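Agmatine ureohydrolase (Thermoplasma volcanium GSS1, PDB 3PZL) probably hydrolyses agmatine to putrescine and urea, as a manganese-dependent enzyme of the arginase family that holds two manganese ions in each subunit. Local coordinates at residues V66-Y71 / T282-A287; Y73-D78 / L290-A295; S147-S152 / P192-V197. All coordinates share one frame; numbering follows the deposited sequence.

Contact 1 (V66-Y71 / T282-A287); sequences VNLESY and TSMLAA
Leu68 meets Met284 and Ala287, one turn apart on helix 281-303, and this apolar group forms the tight part of the contact. Met284 is a selenomethionine in the crystal. Its side chain and that of Leu68 run past each other in opposite directions. The methyl CE of Met284 lies 3.4 Å from Leu68 CD2. The other branch, Leu68 CD1, sits 3.7 Å from Ala287 CB. The two branches of one leucine thus straddle the step between successive turns of the helix. Leu68 CG stands anti to its carbonyl carbon (chi1 -59°), which carries both methyls toward the helix.

Met284 reaches the loop by a bent chain. Its CG is anti to the backbone N, and the bend at chi2 (65°), with chi3 extended, carries CE to Asn67 and Leu68. Asn67 crosses the selenomethionine at about a right angle, and its CB lies 4.1 Å from Met284 SE. The exact spacing of the Asn67 amide and Met284 CE is doubtful in this model. Leu68 also lies on Lys288 and Gln291 of the same helix, and Met284 packs on Ala64 of helix 57-65.

The other side is looser and more polar. The loop moves away from the helix after Leu68, and Val66 turns its side chain away from it. This side faces a second subunit rather than bulk solvent alone. There Glu69 OE1 makes a salt bridge with Arg150 of the second subunit, while Val66 packs on Tyr50 and Asn67 on Pro244 of that subunit. Leu68, Met284 and Ala287 are buried, whereas Asn67 is partly exposed. The arrangement is loop-on-helix packing in the alpha/beta fold of the arginase family, joining the loop after helix 57-65 to the C-terminal helix at a subunit interface.

Contact 2 (Y73-D78 / L290-A295); sequences YSYGID and LQVFIA
Tyr75 and Ile77 pack on Val292 and Ala295 of helix 281-303. Tyr75 lies in the turn and Ile77 on the second strand of a small antiparallel hairpin, strands 71-72 and 77-78, set against the last helix of the arginase-type alpha/beta fold. Ala295 CB lies 3.8 Å from Tyr75 CD2 and 4.1 Å from Ile77 CB, so one methyl meets both side chains. Further along the ring, Tyr75 CE2 is 4.1 Å from Val292 CG2. The phenol end continues past the valine, with Tyr75 OH 3.7 Å from Val292 CG1. Both alanine and valine approach the ring obliquely. Tyr75 CG is anti to its carbonyl carbon (chi1 -59°), and this points the ring at the helix, where it reaches from Ala295 to Val292. An alanine in this position would probably open a gap between Val292 and helix 251-261, with the ring contact to Ala295 lost.

The next shell surrounds the ring and shapes the turn. Tyr75 also packs on Arg255 and Glu259 of helix 251-261, and on Ser296. Gly76, with positive phi, and Ile77 both face Glu72 in a G1 beta bulge, which brings the chain into strand 77-78. Outside, Asp78 makes a salt bridge with Arg186 of the second subunit. At the strand end of the contact, Ile77 CG1 rests 3.5 Å from the carbonyl oxygen Ala295 O.

Contact 3 (S147-S152 / P192-V197); sequences SDFRSS and PDFRKV. With MN (manganese (II) ion), chain F.
Phe149 and Phe194 are the nearest residues of the two backbones, with their CA atoms 7.8 Å apart. Segment 147-152 is irregular. It bends at Asp148 in what resembles an inverse gamma turn, though the place of Phe149 N is doubtful. Segment 192-197 contains a short 3-10 segment, 194-196, in which Lys196 N is hydrogen-bonded to Asp193 O, just ahead of it.

The two phenylalanines form an offset edge-to-face pair. The edge of Phe194 points at the face of Phe149, and the planes stand at 83°. The ring centroids are 5.5 Å apart, and the closest ring atoms are Phe149 CD2 and Phe194 CD1 at 3.6 Å. Phe149 CG is anti to the backbone N (chi1 179°), which extends the ring across to the other segment. Its CZ lies 3.6 Å from Phe194 N, while Asp193 CB is at the ring edge, in plane.

The first loop follows strand 138-143 of the parallel sheet of the arginase fold and carries part of the manganese site; the second precedes strand 198-201. Asp148 OD2 binds a manganese ion at 2.2 Å, and His124, Asp144 and Asp229 complete that site. Asp148 itself does not touch segment 192-197. Its neighbours on both sides in the sequence do.

Ser147 OG lies at the edge of the Phe194 ring, near its plane and 3.9 Å from CE1 of Phe194, and is hydrogen-bonded to Glu188. Arg165 makes a cation-pi contact with Phe149, and Phe194 stacks with Phe199. Lys196 NZ forms a salt bridge with Asp193 OD1 at 2.9 Å, approaching from above the carboxylate plane.

How the contacts relate
Contacts 1 and 2 are neighbours on helix 281-303, with centres 11 Å apart. They touch directly: Glu69 O lies 2.9 Å from Gln291 NE2, a probable hydrogen bond. Their segments alternate along the chain, and both second segments lie on helix 281-303. Contact 3 is nested inside the loops they close, but lies on the opposite side of the chain's centre. Its centre is 34 Å from that of either other contact, and its nearest atoms are about 16 Å from contact 1 and 18 Å from contact 2. Contact 3 alone holds a manganese ligand. Across the assembly, Glu69 of contact 1 pairs with Arg150 of the second subunit, and Arg150 of contact 3 with Glu69 of the third.

Contact 1 (V66-Y71 / T282-A287)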
loop_
_atom_site.group_PDB
_atom_site.type_symbol
_atom_site.label_atom_id
_atom_site.label_comp_id
_atom_site.label_asym_id
_atom_site.label_seq_id
_atom_site.Cartn_x
_atom_site.Cartn_y
_atom_site.Cartn_z
ATOM N N VAL B 66 -15.357 -0.652 -16.061
ATOM C CA VAL B 66 -15.794 -2.021 -16.252
ATOM C C VAL B 66 -16.728 -2.478 -15.128
ATOM O O VAL B 66 -17.655 -3.262 -15.367
ATOM C CB VAL B 66 -14.579 -3.035 -16.463
ATOM C CG1 VAL B 66 -13.724 -2.639 -17.675
ATOM C CG2 VAL B 66 -13.690 -3.131 -15.229
ATOM N N ASN B 67 -16.507 -1.948 -13.920
ATOM C CA ASN B 67 -17.385 -2.224 -12.779
ATOM C C ASN B 67 -18.796 -1.603 -12.857
ATOM O O ASN B 67 -19.698 -2.001 -12.108
ATOM C CB ASN B 67 -16.709 -1.858 -11.463
ATOM C CG ASN B 67 -17.447 -2.411 -10.270
ATOM O OD1 ASN B 67 -17.906 -3.573 -10.289
ATOM N ND2 ASN B 67 -17.611 -1.582 -9.226
ATOM N N LEU B 68 -19.005 -0.660 -13.776
ATOM C CA LEU B 68 -20.289 0.023 -13.890
ATOM C C LEU B 68 -21.190 -0.674 -14.884
ATOM O O LEU B 68 -20.711 -1.279 -15.846
ATOM C CB LEU B 68 -20.090 1.489 -14.327
ATOM C CG LEU B 68 -19.244 2.392 -13.439
ATOM C CD1 LEU B 68 -18.858 3.627 -14.158
ATOM C CD2 LEU B 68 -19.924 2.732 -12.118
ATOM N N GLU B 69 -22.496 -0.568 -14.663
ATOM C CA GLU B 69 -23.524 -1.038 -15.591
ATOM C C GLU B 69 -23.650 -0.122 -16.811
ATOM O O GLU B 69 -23.451 1.100 -16.684
ATOM C CB GLU B 69 -24.864 -1.076 -14.883
ATOM C CG GLU B 69 -24.948 -2.096 -13.762
ATOM C CD GLU B 69 -24.810 -3.545 -14.262
ATOM O OE1 GLU B 69 -24.722 -3.750 -15.507
ATOM O OE2 GLU B 69 -24.791 -4.480 -13.409
ATOM N N SER B 70 -23.989 -0.685 -17.983
ATOM C CA SER B 70 -24.180 0.143 -19.163
ATOM C C SER B 70 -25.493 0.942 -19.075
ATOM O O SER B 70 -25.729 1.903 -19.833
ATOM C CB SER B 70 -24.160 -0.692 -20.430
ATOM O OG SER B 70 -23.075 -1.594 -20.416
ATOM N N TYR B 71 -26.354 0.555 -18.142
ATOM C CA TYR B 71 -27.631 1.212 -18.003
ATOM C C TYR B 71 -27.668 1.942 -16.683
ATOM O O TYR B 71 -27.336 1.364 -15.633
ATOM C CB TYR B 71 -28.745 0.178 -18.054
ATOM C CG TYR B 71 -30.117 0.724 -17.783
ATOM C CD1 TYR B 71 -30.645 0.728 -16.488
ATOM C CD2 TYR B 71 -30.896 1.221 -18.821
ATOM C CE1 TYR B 71 -31.917 1.226 -16.236
ATOM C CE2 TYR B 71 -32.164 1.722 -18.588
ATOM C CZ TYR B 71 -32.678 1.726 -17.290
ATOM O OH TYR B 71 -33.950 2.216 -17.052
ATOM N N THR B 282 -11.629 6.498 -6.050
ATOM C CA THR B 282 -11.699 7.873 -6.583
ATOM C C THR B 282 -11.969 7.862 -8.107
ATOM O O THR B 282 -12.813 8.590 -8.617
ATOM C CB THR B 282 -10.428 8.671 -6.253
ATOM O OG1 THR B 282 -10.221 8.675 -4.837
ATOM C CG2 THR B 282 -10.549 10.087 -6.729
ATOM N N SER B 283 -11.294 6.984 -8.830
ATOM C CA SER B 283 -11.560 6.853 -10.256
ATOM C C SER B 283 -12.925 6.227 -10.519
ATOM O O SER B 283 -13.475 6.347 -11.605
ATOM C CB SER B 283 -10.447 6.076 -10.951
ATOM O OG SER B 283 -10.308 4.827 -10.336
HETATM N N MSE B 284 -13.474 5.570 -9.516
HETATM C CA MSE B 284 -14.788 4.991 -9.638
HETATM C C MSE B 284 -15.840 6.095 -9.516
HETATM O O MSE B 284 -16.839 6.111 -10.229
HETATM C CB MSE B 284 -15.007 3.950 -8.569
HETATM C CG MSE B 284 -16.260 3.133 -8.782
HETATM SE SE MSE B 284 -16.107 2.049 -10.443
HETATM C CE MSE B 284 -17.740 1.015 -10.239
ATOM N N LEU B 285 -15.633 7.019 -8.595
ATOM C CA LEU B 285 -16.509 8.173 -8.518
ATOM C C LEU B 285 -16.338 8.986 -9.805
ATOM O O LEU B 285 -17.335 9.436 -10.395
ATOM C CB LEU B 285 -16.173 9.030 -7.306
ATOM C CG LEU B 285 -16.891 10.366 -7.198
ATOM C CD1 LEU B 285 -18.372 10.183 -7.182
ATOM C CD2 LEU B 285 -16.471 10.984 -5.947
ATOM N N ALA B 286 -15.095 9.176 -10.256
ATOM C CA ALA B 286 -14.898 9.913 -11.507
ATOM C C ALA B 286 -15.659 9.303 -12.706
ATOM O O ALA B 286 -16.252 10.027 -13.504
ATOM C CB ALA B 286 -13.456 10.061 -11.815
ATOM N N ALA B 287 -15.677 7.975 -12.801
ATOM C CA ALA B 287 -16.383 7.306 -13.882
ATOM C C ALA B 287 -17.876 7.409 -13.702
ATOM O O ALA B 287 -18.619 7.554 -14.688
ATOM C CB ALA B 287 -16.013 5.904 -13.941
#

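Contact 2 (Y73-D78 / L290-A295)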
loop_
_atom_site.group_PDB
_atom_site.type_symbol
_atom_site.label_atom_id
_atom_site.label_comp_id
_atom_site.label_asym_id
_atom_site.label_seq_id
_atom_site.Cartn_x
_atom_site.Cartn_y
_atom_site.Cartn_z
ATOM N N TYR B 73 -29.638 3.479 -13.765
ATOM C CA TYR B 73 -30.934 3.226 -13.143
ATOM C C TYR B 73 -31.720 4.508 -12.854
ATOM O O TYR B 73 -32.905 4.608 -13.141
ATOM C CB TYR B 73 -30.690 2.426 -11.861
ATOM C CG TYR B 73 -31.911 2.081 -11.081
ATOM C CD1 TYR B 73 -32.030 2.446 -9.736
ATOM C CD2 TYR B 73 -32.953 1.360 -11.678
ATOM C CE1 TYR B 73 -33.176 2.109 -9.013
ATOM C CE2 TYR B 73 -34.101 1.032 -10.965
ATOM C CZ TYR B 73 -34.208 1.410 -9.649
ATOM O OH TYR B 73 -35.357 1.074 -8.976
ATOM N N SER B 74 -31.041 5.497 -12.303
ATOM C CA SER B 74 -31.681 6.695 -11.853
ATOM C C SER B 74 -32.109 7.608 -12.994
ATOM O O SER B 74 -32.783 8.598 -12.783
ATOM C CB SER B 74 -30.736 7.440 -10.935
ATOM O OG SER B 74 -30.371 6.608 -9.862
ATOM N N TYR B 75 -31.702 7.305 -14.209
ATOM C CA TYR B 75 -32.087 8.141 -15.332
ATOM C C TYR B 75 -32.838 7.378 -16.416
ATOM O O TYR B 75 -33.464 7.967 -17.275
ATOM C CB TYR B 75 -30.865 8.841 -15.874
ATOM C CG TYR B 75 -30.182 9.701 -14.834
ATOM C CD1 TYR B 75 -30.702 10.940 -14.466
ATOM C CD2 TYR B 75 -29.014 9.279 -14.227
ATOM C CE1 TYR B 75 -30.079 11.732 -13.510
ATOM C CE2 TYR B 75 -28.372 10.047 -13.282
ATOM C CZ TYR B 75 -28.904 11.278 -12.926
ATOM O OH TYR B 75 -28.251 12.038 -11.967
ATOM N N GLY B 76 -32.790 6.055 -16.336
ATOM C CA GLY B 76 -33.459 5.212 -17.299
ATOM C C GLY B 76 -32.901 5.421 -18.679
ATOM O O GLY B 76 -33.660 5.539 -19.627
ATOM N N ILE B 77 -31.575 5.469 -18.767
ATOM C CA ILE B 77 -30.854 5.718 -20.000
ATOM C C ILE B 77 -29.798 4.656 -20.185
ATOM O O ILE B 77 -28.967 4.432 -19.292
ATOM C CB ILE B 77 -30.156 7.071 -19.952
ATOM C CG1 ILE B 77 -31.204 8.193 -19.947
ATOM C CG2 ILE B 77 -29.126 7.217 -21.097
ATOM C CD1 ILE B 77 -32.024 8.286 -21.257
ATOM N N ASP B 78 -29.845 4.012 -21.353
ATOM C CA ASP B 78 -28.852 3.023 -21.761
ATOM C C ASP B 78 -27.691 3.747 -22.459
ATOM O O ASP B 78 -27.854 4.351 -23.527
ATOM C CB ASP B 78 -29.504 1.976 -22.675
ATOM C CG ASP B 78 -28.508 0.988 -23.259
ATOM O OD1 ASP B 78 -27.395 0.816 -22.701
ATOM O OD2 ASP B 78 -28.854 0.364 -24.289
ATOM N N LEU B 290 -19.147 10.719 -14.801
ATOM C CA LEU B 290 -19.208 10.834 -16.259
ATOM C C LEU B 290 -20.465 10.155 -16.791
ATOM O O LEU B 290 -21.018 10.580 -17.789
ATOM C CB LEU B 290 -17.943 10.232 -16.893
ATOM C CG LEU B 290 -18.052 9.633 -18.283
ATOM C CD1 LEU B 290 -18.143 10.767 -19.252
ATOM C CD2 LEU B 290 -16.840 8.785 -18.539
ATOM N N GLN B 291 -20.905 9.093 -16.128
ATOM C CA GLN B 291 -22.135 8.445 -16.518
ATOM C C GLN B 291 -23.264 9.402 -16.254
ATOM O O GLN B 291 -24.141 9.595 -17.099
ATOM C CB GLN B 291 -22.367 7.168 -15.716
ATOM C CG GLN B 291 -21.584 5.975 -16.207
ATOM C CD GLN B 291 -22.224 4.667 -15.795
ATOM O OE1 GLN B 291 -22.754 4.518 -14.675
ATOM N NE2 GLN B 291 -22.185 3.701 -16.704
ATOM N N VAL B 292 -23.222 10.018 -15.077
ATOM C CA VAL B 292 -24.261 10.930 -14.645
ATOM C C VAL B 292 -24.447 12.110 -15.612
ATOM O O VAL B 292 -25.569 12.520 -15.895
ATOM C CB VAL B 292 -23.995 11.415 -13.201
ATOM C CG1 VAL B 292 -24.717 12.723 -12.893
ATOM C CG2 VAL B 292 -24.408 10.364 -12.241
ATOM N N PHE B 293 -23.358 12.663 -16.112
ATOM C CA PHE B 293 -23.476 13.747 -17.054
ATOM C C PHE B 293 -24.191 13.316 -18.326
ATOM O O PHE B 293 -25.175 13.946 -18.733
ATOM C CB PHE B 293 -22.114 14.288 -17.396
ATOM C CG PHE B 293 -22.124 15.254 -18.512
ATOM C CD1 PHE B 293 -22.304 16.598 -18.274
ATOM C CD2 PHE B 293 -21.952 14.832 -19.805
ATOM C CE1 PHE B 293 -22.286 17.505 -19.314
ATOM C CE2 PHE B 293 -21.952 15.741 -20.850
ATOM C CZ PHE B 293 -22.105 17.073 -20.604
ATOM N N ILE B 294 -23.710 12.246 -18.953
ATOM C CA ILE B 294 -24.296 11.779 -20.197
ATOM C C ILE B 294 -25.754 11.366 -19.975
ATOM O O ILE B 294 -26.639 11.840 -20.685
ATOM C CB ILE B 294 -23.445 10.619 -20.847
ATOM C CG1 ILE B 294 -22.077 11.131 -21.284
ATOM C CG2 ILE B 294 -24.133 10.007 -22.020
ATOM C CD1 ILE B 294 -21.168 10.050 -21.713
ATOM N N ALA B 295 -25.989 10.509 -18.981
ATOM C CA ALA B 295 -27.309 9.950 -18.739
ATOM C C ALA B 295 -28.336 11.027 -18.459
ATOM O O ALA B 295 -29.397 11.036 -19.061
ATOM C CB ALA B 295 -27.291 8.881 -17.610
#

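Contact 3 (S147-S152 / P192-V197)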
loop_
_atom_site.group_PDB
_atom_site.type_symbol
_atom_site.label_atom_id
_atom_site.label_comp_id
_atom_site.label_asym_id
_atom_site.label_seq_id
_atom_site.Cartn_x
_atom_site.Cartn_y
_atom_site.Cartn_z
ATOM N N SER B 147 -9.560 28.499 -5.223
ATOM C CA SER B 147 -9.706 29.479 -6.300
ATOM C C SER B 147 -8.422 29.480 -7.095
ATOM O O SER B 147 -7.476 30.181 -6.758
ATOM C CB SER B 147 -9.929 30.867 -5.721
ATOM O OG SER B 147 -8.886 31.244 -4.838
ATOM N N ASP B 148 -8.331 28.652 -8.117
ATOM C CA ASP B 148 -7.108 28.596 -8.897
ATOM C C ASP B 148 -6.989 29.945 -9.612
ATOM O O ASP B 148 -6.991 30.022 -10.833
ATOM C CB ASP B 148 -7.140 27.436 -9.893
ATOM C CG ASP B 148 -7.864 26.219 -9.363
ATOM O OD1 ASP B 148 -7.653 25.819 -8.191
ATOM O OD2 ASP B 148 -8.654 25.629 -10.137
ATOM N N PHE B 149 -6.887 31.000 -8.814
ATOM C CA PHE B 149 -7.010 32.371 -9.273
ATOM C C PHE B 149 -5.786 33.051 -8.760
ATOM O O PHE B 149 -5.808 33.605 -7.678
ATOM C CB PHE B 149 -8.253 32.999 -8.635
ATOM C CG PHE B 149 -8.494 34.437 -8.993
ATOM C CD1 PHE B 149 -9.185 34.783 -10.166
ATOM C CD2 PHE B 149 -8.106 35.446 -8.115
ATOM C CE1 PHE B 149 -9.430 36.109 -10.475
ATOM C CE2 PHE B 149 -8.346 36.764 -8.417
ATOM C CZ PHE B 149 -9.007 37.098 -9.605
ATOM N N ARG B 150 -4.703 32.972 -9.527
ATOM C CA ARG B 150 -3.419 33.464 -9.095
ATOM C C ARG B 150 -2.795 34.004 -10.352
ATOM O O ARG B 150 -2.880 33.377 -11.395
ATOM C CB ARG B 150 -2.589 32.302 -8.544
ATOM C CG ARG B 150 -1.651 32.658 -7.376
ATOM C CD ARG B 150 -0.847 31.435 -6.916
ATOM N NE ARG B 150 -0.330 31.546 -5.546
ATOM C CZ ARG B 150 -0.754 30.820 -4.505
ATOM N NH1 ARG B 150 -1.723 29.929 -4.636
ATOM N NH2 ARG B 150 -0.220 30.982 -3.311
ATOM N N SER B 151 -2.175 35.169 -10.272
ATOM C CA SER B 151 -1.621 35.761 -11.478
ATOM C C SER B 151 -0.536 34.864 -12.110
ATOM O O SER B 151 -0.512 34.677 -13.326
ATOM C CB SER B 151 -1.128 37.179 -11.210
ATOM O OG SER B 151 -1.431 38.017 -12.334
ATOM N N SER B 152 0.339 34.298 -11.275
ATOM C CA SER B 152 1.336 33.321 -11.733
ATOM C C SER B 152 1.869 32.435 -10.594
ATOM O O SER B 152 1.833 32.818 -9.418
ATOM C CB SER B 152 2.501 34.016 -12.447
ATOM O OG SER B 152 3.350 33.068 -13.053
ATOM N N PRO B 192 -8.342 43.165 -6.444
ATOM C CA PRO B 192 -9.593 43.790 -6.852
ATOM C C PRO B 192 -10.413 42.875 -7.767
ATOM O O PRO B 192 -11.632 42.848 -7.655
ATOM C CB PRO B 192 -9.128 45.019 -7.637
ATOM C CG PRO B 192 -7.757 45.314 -7.133
ATOM C CD PRO B 192 -7.165 44.003 -6.750
ATOM N N ASP B 193 -9.742 42.125 -8.644
ATOM C CA ASP B 193 -10.411 41.241 -9.612
ATOM C C ASP B 193 -11.057 39.995 -9.029
ATOM O O ASP B 193 -11.878 39.347 -9.685
ATOM C CB ASP B 193 -9.457 40.850 -10.735
ATOM C CG ASP B 193 -9.290 41.948 -11.752
ATOM O OD1 ASP B 193 -9.815 43.071 -11.527
ATOM O OD2 ASP B 193 -8.635 41.686 -12.779
ATOM N N PHE B 194 -10.702 39.668 -7.794
ATOM C CA PHE B 194 -11.256 38.506 -7.114
ATOM C C PHE B 194 -12.783 38.512 -7.062
ATOM O O PHE B 194 -13.416 37.474 -7.223
ATOM C CB PHE B 194 -10.692 38.438 -5.709
ATOM C CG PHE B 194 -10.934 37.134 -5.005
ATOM C CD1 PHE B 194 -10.038 36.071 -5.156
ATOM C CD2 PHE B 194 -12.037 36.988 -4.151
ATOM C CE1 PHE B 194 -10.242 34.886 -4.497
ATOM C CE2 PHE B 194 -12.247 35.806 -3.489
ATOM C CZ PHE B 194 -11.340 34.749 -3.660
ATOM N N ARG B 195 -13.379 39.681 -6.850
ATOM C CA ARG B 195 -14.837 39.780 -6.786
ATOM C C ARG B 195 -15.521 39.682 -8.161
ATOM O O ARG B 195 -16.743 39.539 -8.230
ATOM C CB ARG B 195 -15.266 41.046 -6.043
ATOM C CG ARG B 195 -16.610 40.924 -5.318
ATOM C CD ARG B 195 -17.336 42.306 -5.183
ATOM N NE ARG B 195 -18.720 42.198 -4.676
ATOM C CZ ARG B 195 -19.066 42.268 -3.385
ATOM N NH1 ARG B 195 -18.135 42.435 -2.445
ATOM N NH2 ARG B 195 -20.342 42.161 -3.022
ATOM N N LYS B 196 -14.736 39.726 -9.243
ATOM C CA LYS B 196 -15.281 39.591 -10.603
ATOM C C LYS B 196 -15.629 38.147 -10.979
ATOM O O LYS B 196 -16.102 37.863 -12.087
ATOM C CB LYS B 196 -14.357 40.219 -11.651
ATOM C CG LYS B 196 -14.332 41.746 -11.609
ATOM C CD LYS B 196 -13.213 42.294 -12.487
ATOM C CE LYS B 196 -13.097 43.809 -12.331
ATOM N NZ LYS B 196 -11.885 44.305 -13.084
ATOM N N VAL B 197 -15.400 37.239 -10.041
ATOM C CA VAL B 197 -15.797 35.847 -10.194
ATOM C C VAL B 197 -16.664 35.497 -9.016
ATOM O O VAL B 197 -16.459 35.995 -7.898
ATOM C CB VAL B 197 -14.575 34.847 -10.265
ATOM C CG1 VAL B 197 -15.019 33.424 -10.021
ATOM C CG2 VAL B 197 -13.819 34.959 -11.617
HETATM MN MN MN F . -7.751 23.673 -9.919
#